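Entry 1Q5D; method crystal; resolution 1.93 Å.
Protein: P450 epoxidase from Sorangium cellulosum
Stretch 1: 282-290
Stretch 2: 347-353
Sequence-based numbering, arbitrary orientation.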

# COMPACT_ATOMS: atom_id res chain seq x y z
N ALA A 282 -9.28 14.92 -22.14
CA ALA A 282 -8.64 15.77 -23.15
C ALA A 282 -7.18 15.38 -23.38
O ALA A 282 -6.74 15.27 -24.53
N GLU A 283 -6.43 15.16 -22.30
CA GLU A 283 -5.03 14.75 -22.37
C GLU A 283 -4.82 13.43 -21.64
O GLU A 283 -4.45 13.43 -20.46
N PRO A 284 -5.06 12.31 -22.31
CA PRO A 284 -4.88 11.00 -21.67
C PRO A 284 -3.49 10.83 -21.04
O PRO A 284 -3.34 10.07 -20.09
N GLY A 285 -2.50 11.55 -21.56
CA GLY A 285 -1.16 11.54 -21.01
C GLY A 285 -1.05 12.07 -19.58
O GLY A 285 -0.03 11.87 -18.92
N LEU A 286 -2.11 12.74 -19.12
CA LEU A 286 -2.16 13.28 -17.75
C LEU A 286 -2.57 12.23 -16.71
O LEU A 286 -2.51 12.49 -15.51
N MET A 287 -2.99 11.05 -17.15
CA MET A 287 -3.54 10.06 -16.21
C MET A 287 -2.50 9.70 -15.15
O MET A 287 -2.79 9.62 -13.96
N ARG A 288 -1.26 9.51 -15.60
CA ARG A 288 -0.17 9.16 -14.71
C ARG A 288 -0.04 10.18 -13.58
O ARG A 288 0.02 9.81 -12.41
N ASN A 289 0.01 11.45 -13.94
CA ASN A 289 0.12 12.51 -12.94
C ASN A 289 -1.11 12.59 -12.06
O ASN A 289 -1.00 12.85 -10.88
N ALA A 290 -2.27 12.36 -12.63
CA ALA A 290 -3.52 12.38 -11.87
C ALA A 290 -3.54 11.30 -10.78
O ALA A 290 -4.10 11.50 -9.70
N ASP A 347 -5.55 18.75 -7.91
CA ASP A 347 -5.06 19.40 -9.13
C ASP A 347 -4.19 18.45 -9.94
O ASP A 347 -3.02 18.30 -9.66
N VAL A 348 -4.77 17.83 -10.96
CA VAL A 348 -4.06 16.81 -11.74
C VAL A 348 -2.96 17.38 -12.64
O VAL A 348 -2.25 16.63 -13.31
N ARG A 349 -2.80 18.71 -12.63
CA ARG A 349 -1.71 19.38 -13.35
C ARG A 349 -0.56 19.77 -12.42
O ARG A 349 0.51 20.17 -12.88
N ARG A 350 -0.77 19.68 -11.11
CA ARG A 350 0.27 20.10 -10.19
C ARG A 350 1.53 19.25 -10.32
O ARG A 350 1.49 18.11 -10.79
N ASP A 351 2.65 19.81 -9.91
CA ASP A 351 3.86 19.04 -9.75
C ASP A 351 3.68 18.16 -8.51
O ASP A 351 3.50 18.68 -7.40
N THR A 352 3.74 16.84 -8.68
CA THR A 352 3.50 15.92 -7.56
C THR A 352 4.80 15.30 -7.07
O THR A 352 4.76 14.35 -6.28
N SER A 353 5.94 15.84 -7.52
CA SER A 353 7.25 15.27 -7.22
C SER A 353 7.48 15.09 -5.73
O SER A 353 8.13 14.13 -5.30

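A single amide, that of Asn-289, takes part in every direct hydrogen bond across this contact: from its helix, it reads the backbone of an irregular segment that forms neither helix nor strand. Its CA-to-CB bond points toward the other stretch, and with chi1 at t (-166°) and chi2 at 57° the amide reaches into the turn running from Asp-347 to Arg-350. Asn-289 ND2 donates to Val-348 O at a very short 2.5 Å and to Arg-350 O at 3.1 Å, with N-H...acceptor angles of 150° and 159°. One NH2 group thus serves two carbonyls spaced two residues apart, which is possible because the chain bends there and brings both oxygens to the same side.

The other half of the amide is used as fully. Thr-352 points toward the helix with chi1 at p (59°), and its OG1 donates to Asn-289 OD1 at 3.2 Å. Water 1 also donates to Asn-289 OD1, at 2.9 Å, while accepting from Thr-352 N at 2.9 Å. The water therefore links the amide oxygen to the backbone of the same threonine whose hydroxyl binds that oxygen directly. The rule to take away is that one side chain that supplies both donors and an acceptor can bind several groups of an irregular loop at once.

The turn is also prepared from within. It is type I, closed by Arg-350 N to Asp-347 O at 3.0 Å, and Asp-347, its CA-to-CB bond directed away from the helix, accepts from Arg-349 N through OD1 at 3.1 Å. This aspartate makes no contact with the other stretch; its side chain braces the turn that offers the carbonyls.

Apolar packing centres on Val-348, chi1 at m (-60°), whose CA-to-CB bond runs sideways to the helix. Its CG1 meets Ala-290 CB at 3.5 Å, and here the two backbones come close, with Ala-290 CA and Val-348 CA 4.5 Å apart. A methyl is the whole side chain on the helical side at this approach. The other valine methyl, CG2, lies a looser 4.5 Å from Leu-286 CD2. Leu-286 points toward the second stretch but sits between rotamer wells, with chi1 at -133° and chi2 at 33°; its CG comes within 3.8 Å of Val-348 O, the carbonyl that Asn-289 also binds.

At the more open end, Arg-349 starts away from the helix, yet its long chain returns. Chi1 is m and chi2 and chi3 are both t, an extended course that carries the guanidinium to Glu-283, where Arg-349 NH2 and Glu-283 OE2 form a salt bridge at 2.9 Å. Glu-283, pointing toward its partner with chi1 m and chi2 t, is the first residue to leave helical angles after a helix. Leu-286 CD2 lies over one face of the guanidinium and 4.2 Å from Arg-349 CG, so the leucine lines the arginine's path and the charge pair finishes it.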

# COMPACT_ATOMS: atom_id res chain seq x y z
CB ALA A 282 -8.73 17.24 -22.74
CB GLU A 283 -4.13 15.81 -21.74
CG GLU A 283 -4.02 17.12 -22.50
CD GLU A 283 -3.78 18.30 -21.58
OE1 GLU A 283 -2.74 18.31 -20.86
OE2 GLU A 283 -4.62 19.24 -21.57
CB PRO A 284 -5.10 10.02 -22.83
CG PRO A 284 -6.00 10.77 -23.76
CD PRO A 284 -5.53 12.20 -23.70
CB LEU A 286 -3.16 14.45 -17.70
CG LEU A 286 -2.77 15.76 -17.00
CD1 LEU A 286 -1.28 16.08 -17.11
CD2 LEU A 286 -3.62 16.93 -17.51
CB MET A 287 -4.03 8.81 -16.95
CG MET A 287 -4.67 7.74 -16.05
SD MET A 287 -5.98 8.39 -14.97
CE MET A 287 -7.36 8.27 -16.05
CB ARG A 288 1.13 9.11 -15.51
CG ARG A 288 1.89 7.83 -15.36
CD ARG A 288 2.74 7.77 -14.11
NE ARG A 288 3.27 6.42 -13.87
CZ ARG A 288 4.10 5.78 -14.69
NH1 ARG A 288 4.50 6.34 -15.82
NH2 ARG A 288 4.54 4.56 -14.37
CB ASN A 289 0.37 13.87 -13.60
CG ASN A 289 0.82 14.91 -12.61
OD1 ASN A 289 1.81 14.72 -11.92
ND2 ASN A 289 0.06 16.00 -12.50
CB ALA A 290 -4.70 12.21 -12.80
CB ASP A 347 -4.27 20.66 -8.76
CG ASP A 347 -3.76 21.40 -9.98
OD1 ASP A 347 -4.11 21.03 -11.13
OD2 ASP A 347 -2.99 22.37 -9.87
CB VAL A 348 -5.06 15.98 -12.57
CG1 VAL A 348 -6.05 15.28 -11.65
CG2 VAL A 348 -5.79 16.85 -13.59
CB ARG A 349 -2.24 20.64 -14.03
CG ARG A 349 -3.14 20.41 -15.21
CD ARG A 349 -3.71 21.72 -15.78
NE ARG A 349 -4.29 21.56 -17.11
CZ ARG A 349 -3.59 21.27 -18.20
NH1 ARG A 349 -2.27 21.10 -18.13
NH2 ARG A 349 -4.20 21.15 -19.38
CB ARG A 350 -0.23 20.12 -8.74
CG ARG A 350 -0.06 18.82 -7.98
CD ARG A 350 -0.21 18.99 -6.46
NE ARG A 350 -1.50 19.57 -6.12
CZ ARG A 350 -1.66 20.72 -5.47
NH1 ARG A 350 -0.59 21.42 -5.08
NH2 ARG A 350 -2.88 21.17 -5.21
CB ASP A 351 5.05 19.96 -9.55
CG ASP A 351 6.36 19.25 -9.71
OD1 ASP A 351 6.41 18.03 -9.48
OD2 ASP A 351 7.41 19.83 -10.09
CB THR A 352 2.56 14.77 -7.96
OG1 THR A 352 3.14 14.06 -9.06
CG2 THR A 352 1.25 15.29 -8.49
CB SER A 353 8.39 16.17 -7.75
OG SER A 353 8.34 16.31 -9.16
O HOH W 1 4.41 15.93 -11.35